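Local coordinates for glutathione S-transferase (Legionella pneumophila subsp. pneumophila str. Philadelphia 1, PDB 3NIV), which belongs to the zeta class of glutathione transferases and probably isomerises maleylacetoacetate with glutathione as cofactor, at the interface of chains A and B. Numbering follows the deposited sequence. Chains: chain A/B, Glutathione S-transferase.

The interface of chains A and B. Residues chain A 115, 118-119, 123, 133; chain B 115, 119, 123, 133.
A:Phe123 and B:Phe123 pack against each other near a two-fold axis, at one end of an apolar patch where helix 113-123 of chain A (113-122 in B, with B:Phe123 just past its end) and helix 127-149 of each chain meet. The assembly is a two-chain one, as is usual for GSTs; this patch forms part of its interface. The two phenylalanine side chains cross at about a right angle, yet their rings are tilted by only some 23° and lie offset. CB of A:Phe123 lies above the rim of the B:Phe123 ring, 3.7 Å from its CD1, and the reverse contact repeats this. With CG anti to the carbonyl carbon (chi1 -57° in A:Phe123), each ring is directed across to the other chain.

The next layer is aliphatic on aromatic. CD2 of A:Leu119 reaches CE2 of B:Phe123 at 3.8 Å. The same methyl lies 3.7 Å from CZ3 of B:Trp133. Its other branch, CD1, sits 3.4 Å above the indole plane of A:Trp133, in the same chain, toward the rim. Each leucine thus wedges between the indoles of both chains, and the two CD2 methyls meet on the axis. A:Val115 offers CG1 to CH2 of B:Trp133. CG of A:Arg118, anti to the backbone N (chi1 -175°), lies 3.6 Å from CZ3 of B:Trp133; the stem slides past that indole in the opposite direction.

Aromatic contact closes the patch: the six-membered portions of both indoles point inward and touch at their rims, CH2 of A:Trp133 lying 4.0 Å from CH2 of B:Trp133.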
loop_
_atom_site.group_PDB
_atom_site.type_symbol
_atom_site.label_atom_id
_atom_site.label_comp_id
_atom_site.label_asym_id
_atom_site.label_seq_id
_atom_site.Cartn_x
_atom_site.Cartn_y
_atom_site.Cartn_z
ATOM N N VAL A 115 11.977 -1.763 -10.453
ATOM C CA VAL A 115 12.915 -2.292 -9.472
ATOM C C VAL A 115 13.865 -3.306 -10.104
ATOM O O VAL A 115 15.062 -3.328 -9.815
ATOM C CB VAL A 115 12.199 -2.901 -8.264
ATOM C CG1 VAL A 115 13.211 -3.349 -7.238
ATOM C CG2 VAL A 115 11.277 -1.872 -7.650
ATOM N N ARG A 118 16.497 -1.384 -11.864
ATOM C CA ARG A 118 17.489 -0.813 -10.972
ATOM C C ARG A 118 18.523 -1.868 -10.585
ATOM O O ARG A 118 19.700 -1.561 -10.419
ATOM C CB ARG A 118 16.831 -0.241 -9.718
ATOM C CG ARG A 118 17.807 0.484 -8.808
ATOM C CD ARG A 118 18.027 1.930 -9.242
ATOM N NE ARG A 118 19.043 2.570 -8.413
ATOM C CZ ARG A 118 19.558 3.771 -8.643
ATOM N NH1 ARG A 118 19.155 4.489 -9.680
ATOM N NH2 ARG A 118 20.484 4.251 -7.830
ATOM N N LEU A 119 18.079 -3.109 -10.423
ATOM C CA LEU A 119 19.001 -4.187 -10.085
ATOM C C LEU A 119 19.966 -4.398 -11.232
ATOM O O LEU A 119 21.148 -4.639 -11.027
ATOM C CB LEU A 119 18.246 -5.479 -9.815
ATOM C CG LEU A 119 17.374 -5.390 -8.569
ATOM C CD1 LEU A 119 16.663 -6.710 -8.366
ATOM C CD2 LEU A 119 18.223 -5.019 -7.357
ATOM N N PHE A 123 23.506 -3.051 -10.427
ATOM C CA PHE A 123 24.200 -4.266 -10.036
ATOM C C PHE A 123 24.411 -5.215 -11.207
ATOM O O PHE A 123 24.945 -6.309 -11.038
ATOM C CB PHE A 123 23.453 -4.962 -8.893
ATOM C CG PHE A 123 23.265 -4.103 -7.682
ATOM C CD1 PHE A 123 24.312 -3.889 -6.796
ATOM C CD2 PHE A 123 22.038 -3.507 -7.422
ATOM C CE1 PHE A 123 24.142 -3.094 -5.668
ATOM C CE2 PHE A 123 21.856 -2.708 -6.291
ATOM C CZ PHE A 123 22.911 -2.502 -5.417
ATOM N N TRP A 133 15.821 -12.870 -6.679
ATOM C CA TRP A 133 15.205 -11.722 -6.035
ATOM C C TRP A 133 13.690 -11.847 -6.123
ATOM O O TRP A 133 12.980 -11.854 -5.105
ATOM C CB TRP A 133 15.681 -10.442 -6.741
ATOM C CG TRP A 133 14.986 -9.143 -6.379
ATOM C CD1 TRP A 133 13.860 -8.629 -6.948
ATOM C CD2 TRP A 133 15.426 -8.172 -5.415
ATOM N NE1 TRP A 133 13.555 -7.407 -6.383
ATOM C CE2 TRP A 133 14.506 -7.104 -5.446
ATOM C CE3 TRP A 133 16.509 -8.103 -4.532
ATOM C CZ2 TRP A 133 14.628 -5.986 -4.620
ATOM C CZ3 TRP A 133 16.630 -6.992 -3.710
ATOM C CH2 TRP A 133 15.690 -5.947 -3.760
ATOM N N VAL B 115 14.996 -5.370 2.672
ATOM C CA VAL B 115 15.413 -5.162 1.291
ATOM C C VAL B 115 16.892 -4.778 1.217
ATOM O O VAL B 115 17.669 -5.354 0.447
ATOM C CB VAL B 115 14.564 -4.063 0.637
ATOM C CG1 VAL B 115 15.062 -3.761 -0.769
ATOM C CG2 VAL B 115 13.110 -4.472 0.625
ATOM N N LEU B 119 20.072 -6.702 -0.646
ATOM C CA LEU B 119 21.040 -6.123 -1.578
ATOM C C LEU B 119 22.463 -6.501 -1.199
ATOM O O LEU B 119 23.287 -6.812 -2.062
ATOM C CB LEU B 119 20.923 -4.606 -1.623
ATOM C CG LEU B 119 19.631 -4.041 -2.199
ATOM C CD1 LEU B 119 19.595 -2.501 -2.099
ATOM C CD2 LEU B 119 19.448 -4.515 -3.632
ATOM N N PHE B 123 23.838 -9.083 -3.683
ATOM C CA PHE B 123 24.688 -8.310 -4.574
ATOM C C PHE B 123 25.918 -7.799 -3.849
ATOM O O PHE B 123 26.693 -6.989 -4.376
ATOM C CB PHE B 123 23.890 -7.165 -5.180
ATOM C CG PHE B 123 22.708 -7.625 -5.969
ATOM C CD1 PHE B 123 22.875 -8.174 -7.237
ATOM C CD2 PHE B 123 21.433 -7.532 -5.444
ATOM C CE1 PHE B 123 21.784 -8.616 -7.968
ATOM C CE2 PHE B 123 20.339 -7.959 -6.173
ATOM C CZ PHE B 123 20.511 -8.504 -7.434
ATOM N N TRP B 133 20.660 3.542 -3.799
ATOM C CA TRP B 133 19.362 2.873 -3.871
ATOM C C TRP B 133 18.364 3.671 -3.052
ATOM O O TRP B 133 17.402 4.223 -3.585
ATOM C CB TRP B 133 19.508 1.449 -3.314
ATOM C CG TRP B 133 18.246 0.621 -3.132
ATOM C CD1 TRP B 133 17.436 0.582 -2.026
ATOM C CD2 TRP B 133 17.709 -0.346 -4.056
ATOM N NE1 TRP B 133 16.417 -0.324 -2.220
ATOM C CE2 TRP B 133 16.559 -0.903 -3.455
ATOM C CE3 TRP B 133 18.078 -0.778 -5.337
ATOM C CZ2 TRP B 133 15.772 -1.875 -4.098
ATOM C CZ3 TRP B 133 17.297 -1.752 -5.975
ATOM C CH2 TRP B 133 16.158 -2.284 -5.356
#